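PDB 1W7C: lysyl oxidase from Pichia pastoris, which probably oxidises primary amines, peptidyl lysine among them, to aldehydes with a topaquinone cofactor and a bound copper ion. Local coordinates for residues 4-16 with 286-298. Numbering follows the deposited sequence.
Unlike the reference sequence in segment 286-298: Asp298 (reference Glu).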
# COMPACT_ATOMS: atom_id res chain seq x y z
N GLU A 4 31.12 -10.50 -21.24
CA GLU A 4 30.64 -10.61 -19.86
C GLU A 4 30.37 -9.25 -19.24
O GLU A 4 31.11 -8.29 -19.45
CB GLU A 4 31.67 -11.39 -19.03
CG GLU A 4 31.93 -12.80 -19.52
N CYS A 5 29.29 -9.15 -18.48
CA CYS A 5 29.05 -7.98 -17.65
C CYS A 5 30.22 -7.82 -16.69
O CYS A 5 30.82 -8.80 -16.28
CB CYS A 5 27.76 -8.15 -16.88
SG CYS A 5 26.25 -8.46 -17.86
N VAL A 6 30.52 -6.58 -16.34
CA VAL A 6 31.68 -6.27 -15.51
C VAL A 6 31.38 -6.66 -14.07
O VAL A 6 30.50 -6.11 -13.46
CB VAL A 6 31.99 -4.76 -15.53
CG1 VAL A 6 33.16 -4.43 -14.59
CG2 VAL A 6 32.29 -4.30 -16.96
N SER A 7 32.11 -7.63 -13.54
CA SER A 7 31.90 -8.08 -12.17
C SER A 7 32.64 -7.16 -11.21
O SER A 7 33.67 -6.57 -11.54
CB SER A 7 32.36 -9.53 -11.99
OG SER A 7 33.74 -9.69 -12.27
N ASN A 8 32.07 -7.03 -10.02
CA ASN A 8 32.70 -6.34 -8.91
C ASN A 8 32.47 -7.14 -7.62
O ASN A 8 31.41 -7.76 -7.42
CB ASN A 8 32.10 -4.94 -8.74
CG ASN A 8 32.38 -4.05 -9.95
OD1 ASN A 8 33.51 -3.66 -10.20
ND2 ASN A 8 31.31 -3.65 -10.64
N GLU A 9 33.41 -7.06 -6.70
CA GLU A 9 33.28 -7.78 -5.42
C GLU A 9 32.43 -7.06 -4.41
O GLU A 9 32.22 -5.84 -4.50
CB GLU A 9 34.70 -8.02 -4.85
CG GLU A 9 35.60 -8.88 -5.73
CD GLU A 9 35.12 -10.31 -5.89
OE1 GLU A 9 34.71 -10.93 -4.88
OE2 GLU A 9 35.17 -10.83 -7.03
N ASN A 10 31.89 -7.82 -3.46
CA ASN A 10 31.16 -7.23 -2.35
C ASN A 10 32.09 -6.33 -1.57
O ASN A 10 33.27 -6.68 -1.35
CB ASN A 10 30.61 -8.29 -1.41
CG ASN A 10 29.69 -9.27 -2.09
OD1 ASN A 10 29.05 -8.96 -3.09
ND2 ASN A 10 29.56 -10.46 -1.50
N VAL A 11 31.59 -5.19 -1.16
CA VAL A 11 32.40 -4.20 -0.47
C VAL A 11 32.11 -4.25 1.01
O VAL A 11 30.96 -4.24 1.42
CB VAL A 11 32.10 -2.78 -1.00
CG1 VAL A 11 32.83 -1.68 -0.19
CG2 VAL A 11 32.43 -2.72 -2.46
N GLU A 12 33.17 -4.24 1.80
CA GLU A 12 33.07 -4.09 3.25
C GLU A 12 33.65 -2.74 3.66
O GLU A 12 34.60 -2.23 3.01
CB GLU A 12 33.82 -5.24 3.94
CG GLU A 12 33.07 -6.56 3.83
CD GLU A 12 33.88 -7.74 4.34
OE1 GLU A 12 34.08 -7.86 5.56
OE2 GLU A 12 34.34 -8.54 3.51
N ILE A 13 33.10 -2.18 4.73
CA ILE A 13 33.51 -0.90 5.27
C ILE A 13 33.73 -0.98 6.75
O ILE A 13 33.34 -1.97 7.40
CB ILE A 13 32.48 0.17 4.93
CG1 ILE A 13 31.07 -0.26 5.44
CG2 ILE A 13 32.51 0.45 3.43
CD1 ILE A 13 30.06 0.82 5.62
N GLU A 14 34.34 0.06 7.31
CA GLU A 14 34.46 0.20 8.76
C GLU A 14 33.40 1.16 9.30
O GLU A 14 33.26 2.29 8.79
CB GLU A 14 35.90 0.64 9.12
CG GLU A 14 36.97 -0.44 8.99
CD GLU A 14 38.25 -0.07 9.70
OE1 GLU A 14 39.00 0.77 9.16
OE2 GLU A 14 38.51 -0.62 10.79
N ALA A 15 32.61 0.70 10.28
CA ALA A 15 31.56 1.49 10.91
C ALA A 15 32.20 2.72 11.55
O ALA A 15 33.38 2.65 11.99
CB ALA A 15 30.87 0.69 11.94
N PRO A 16 31.50 3.85 11.53
CA PRO A 16 31.98 5.07 12.20
C PRO A 16 32.29 4.88 13.69
O PRO A 16 33.20 5.51 14.22
CB PRO A 16 30.83 6.06 12.00
CG PRO A 16 30.14 5.57 10.79
CD PRO A 16 30.23 4.08 10.82
N VAL A 286 18.78 -9.96 -10.73
CA VAL A 286 20.22 -10.12 -10.76
C VAL A 286 20.90 -8.76 -10.59
O VAL A 286 20.31 -7.71 -10.82
CB VAL A 286 20.70 -10.79 -12.07
CG1 VAL A 286 20.06 -12.14 -12.21
CG2 VAL A 286 20.39 -9.93 -13.27
N GLU A 287 22.19 -8.85 -10.25
CA GLU A 287 23.05 -7.70 -10.07
C GLU A 287 24.13 -7.75 -11.12
O GLU A 287 25.18 -8.37 -10.90
CB GLU A 287 23.66 -7.72 -8.66
CG GLU A 287 22.65 -7.26 -7.63
CD GLU A 287 23.09 -7.35 -6.19
OE1 GLU A 287 24.11 -8.00 -5.88
OE2 GLU A 287 22.36 -6.82 -5.34
N PRO A 288 23.89 -7.13 -12.28
CA PRO A 288 24.85 -7.33 -13.40
C PRO A 288 26.27 -6.87 -13.10
O PRO A 288 27.21 -7.37 -13.68
CB PRO A 288 24.28 -6.49 -14.55
CG PRO A 288 22.91 -6.09 -14.14
CD PRO A 288 22.80 -6.21 -12.65
N GLU A 289 26.38 -5.88 -12.21
CA GLU A 289 27.69 -5.31 -11.86
C GLU A 289 27.98 -5.46 -10.37
O GLU A 289 28.82 -4.75 -9.82
CB GLU A 289 27.78 -3.86 -12.31
CG GLU A 289 27.82 -3.73 -13.82
CD GLU A 289 28.17 -2.34 -14.32
OE1 GLU A 289 28.10 -1.35 -13.57
OE2 GLU A 289 28.50 -2.23 -15.48
N GLY A 290 27.34 -6.44 -9.73
CA GLY A 290 27.60 -6.73 -8.34
C GLY A 290 26.80 -5.88 -7.38
O GLY A 290 25.90 -5.09 -7.74
N ARG A 291 27.12 -6.05 -6.11
CA ARG A 291 26.34 -5.55 -4.99
C ARG A 291 26.65 -4.08 -4.73
O ARG A 291 27.81 -3.64 -4.81
CB ARG A 291 26.71 -6.38 -3.80
CG ARG A 291 25.99 -6.01 -2.52
CD ARG A 291 26.52 -6.74 -1.32
NE ARG A 291 26.18 -8.15 -1.33
CZ ARG A 291 26.55 -9.00 -0.36
NH1 ARG A 291 27.35 -8.57 0.60
NH2 ARG A 291 26.16 -10.27 -0.38
N ARG A 292 25.61 -3.33 -4.38
CA ARG A 292 25.71 -1.86 -4.24
C ARG A 292 25.50 -1.29 -2.83
O ARG A 292 25.41 -0.07 -2.67
CB ARG A 292 24.77 -1.16 -5.24
CG ARG A 292 24.89 -1.69 -6.66
CD ARG A 292 24.37 -0.83 -7.75
NE ARG A 292 23.09 -0.22 -7.35
CZ ARG A 292 22.76 1.05 -7.58
NH1 ARG A 292 23.51 1.83 -8.36
NH2 ARG A 292 21.64 1.51 -7.01
N TRP A 293 25.40 -2.19 -1.85
CA TRP A 293 25.41 -1.86 -0.43
C TRP A 293 26.66 -2.47 0.19
O TRP A 293 27.21 -3.44 -0.31
CB TRP A 293 24.12 -2.34 0.27
CG TRP A 293 23.81 -3.80 0.11
CD1 TRP A 293 23.07 -4.37 -0.88
CD2 TRP A 293 24.18 -4.88 1.00
NE1 TRP A 293 23.00 -5.73 -0.70
CE2 TRP A 293 23.68 -6.08 0.43
CE3 TRP A 293 24.94 -4.97 2.17
CZ2 TRP A 293 23.85 -7.31 1.02
CZ3 TRP A 293 25.11 -6.20 2.76
CH2 TRP A 293 24.59 -7.36 2.18
N ALA A 294 27.13 -1.86 1.25
CA ALA A 294 28.34 -2.26 1.97
C ALA A 294 28.03 -2.49 3.44
O ALA A 294 26.99 -2.08 3.94
CB ALA A 294 29.43 -1.21 1.82
N TYR A 295 28.94 -3.15 4.14
CA TYR A 295 28.71 -3.45 5.56
C TYR A 295 30.01 -3.70 6.28
O TYR A 295 31.04 -4.00 5.66
CB TYR A 295 27.77 -4.65 5.74
CG TYR A 295 28.40 -5.96 5.36
CD1 TYR A 295 28.84 -6.87 6.32
CD2 TYR A 295 28.57 -6.29 4.03
CE1 TYR A 295 29.43 -8.06 5.97
CE2 TYR A 295 29.21 -7.49 3.64
CZ TYR A 295 29.63 -8.36 4.62
OH TYR A 295 30.21 -9.56 4.27
N ASP A 296 29.92 -3.51 7.59
CA ASP A 296 30.98 -3.88 8.54
C ASP A 296 30.49 -5.14 9.24
O ASP A 296 29.49 -5.09 9.97
CB ASP A 296 31.15 -2.73 9.55
CG ASP A 296 32.26 -2.98 10.53
OD1 ASP A 296 32.47 -4.16 10.90
OD2 ASP A 296 32.92 -2.05 11.03
N GLY A 297 31.12 -6.26 8.98
CA GLY A 297 30.61 -7.54 9.46
C GLY A 297 30.64 -7.68 10.97
O GLY A 297 29.75 -8.27 11.56
N ASP A 298 31.67 -7.13 11.60
CA ASP A 298 31.82 -7.20 13.06
C ASP A 298 30.84 -6.28 13.78
O ASP A 298 30.37 -6.60 14.87
CB ASP A 298 33.25 -6.84 13.48
CG ASP A 298 34.23 -7.94 13.26
OD1 ASP A 298 33.91 -9.02 12.70
OD2 ASP A 298 35.41 -7.81 13.65
O HOH W 1 28.33 -4.43 -17.13
O HOH W 2 29.34 -7.77 -5.60
O HOH W 3 30.87 -1.09 -12.47
O HOH W 4 29.10 -4.20 -2.27
O HOH W 5 28.72 -5.78 0.75
O HOH W 6 33.79 -6.32 7.66
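Asn8 ND2 reaches Glu289 O at 2.8 Å, nearly straight, with the oxygen lying in the amide plane. Two more direct hydrogen bonds tie segment 4-16 to segment 286-298, which runs almost parallel to it. Ile13 N donates to Tyr295 O at 2.9 Å. Ala15 N meets the anti lone pair of Asp296 OD2 at 2.9 Å, at 175°; Asp296 CG stands anti to its own nitrogen (chi1 -178°), which carries the carboxylate across to that N-H.

Stacking fills the middle. The Asn10 amide lies flat over one face of the Arg291 guanidinium, planes 6° apart, ND2 3.5 Å from CZ; the rim of the Trp293 ring, at CZ2, lies against the opposite face. Glu12 CG sits over the Tyr295 ring in a CH-pi contact, 4.3 Å from its centroid. Shortening Arg291 to an alanine would probably open a gap between the Asn10 amide and the Trp293 ring, leaving that amide freer to turn.

Among apolar contacts, Ala294 CB touches Val11 CG1 and Ile13 CG2, the latter at 3.9 Å, and Cys5 SG, disulfide-bonded to Cys716, faces Pro288 CB.

Several waters also bridge the segments, one joining Asn8 O, Asn10 OD1 and Arg291 N. Arg280 NH1 and Lys281 N of the second subunit donate to Glu9 O and Glu289 OE1. Direct hydrogen bonds, stacking and water bridges together thus hold segment 4-16 beside strand 294-296 of the enzyme domain, near the dimer interface and away from the copper site.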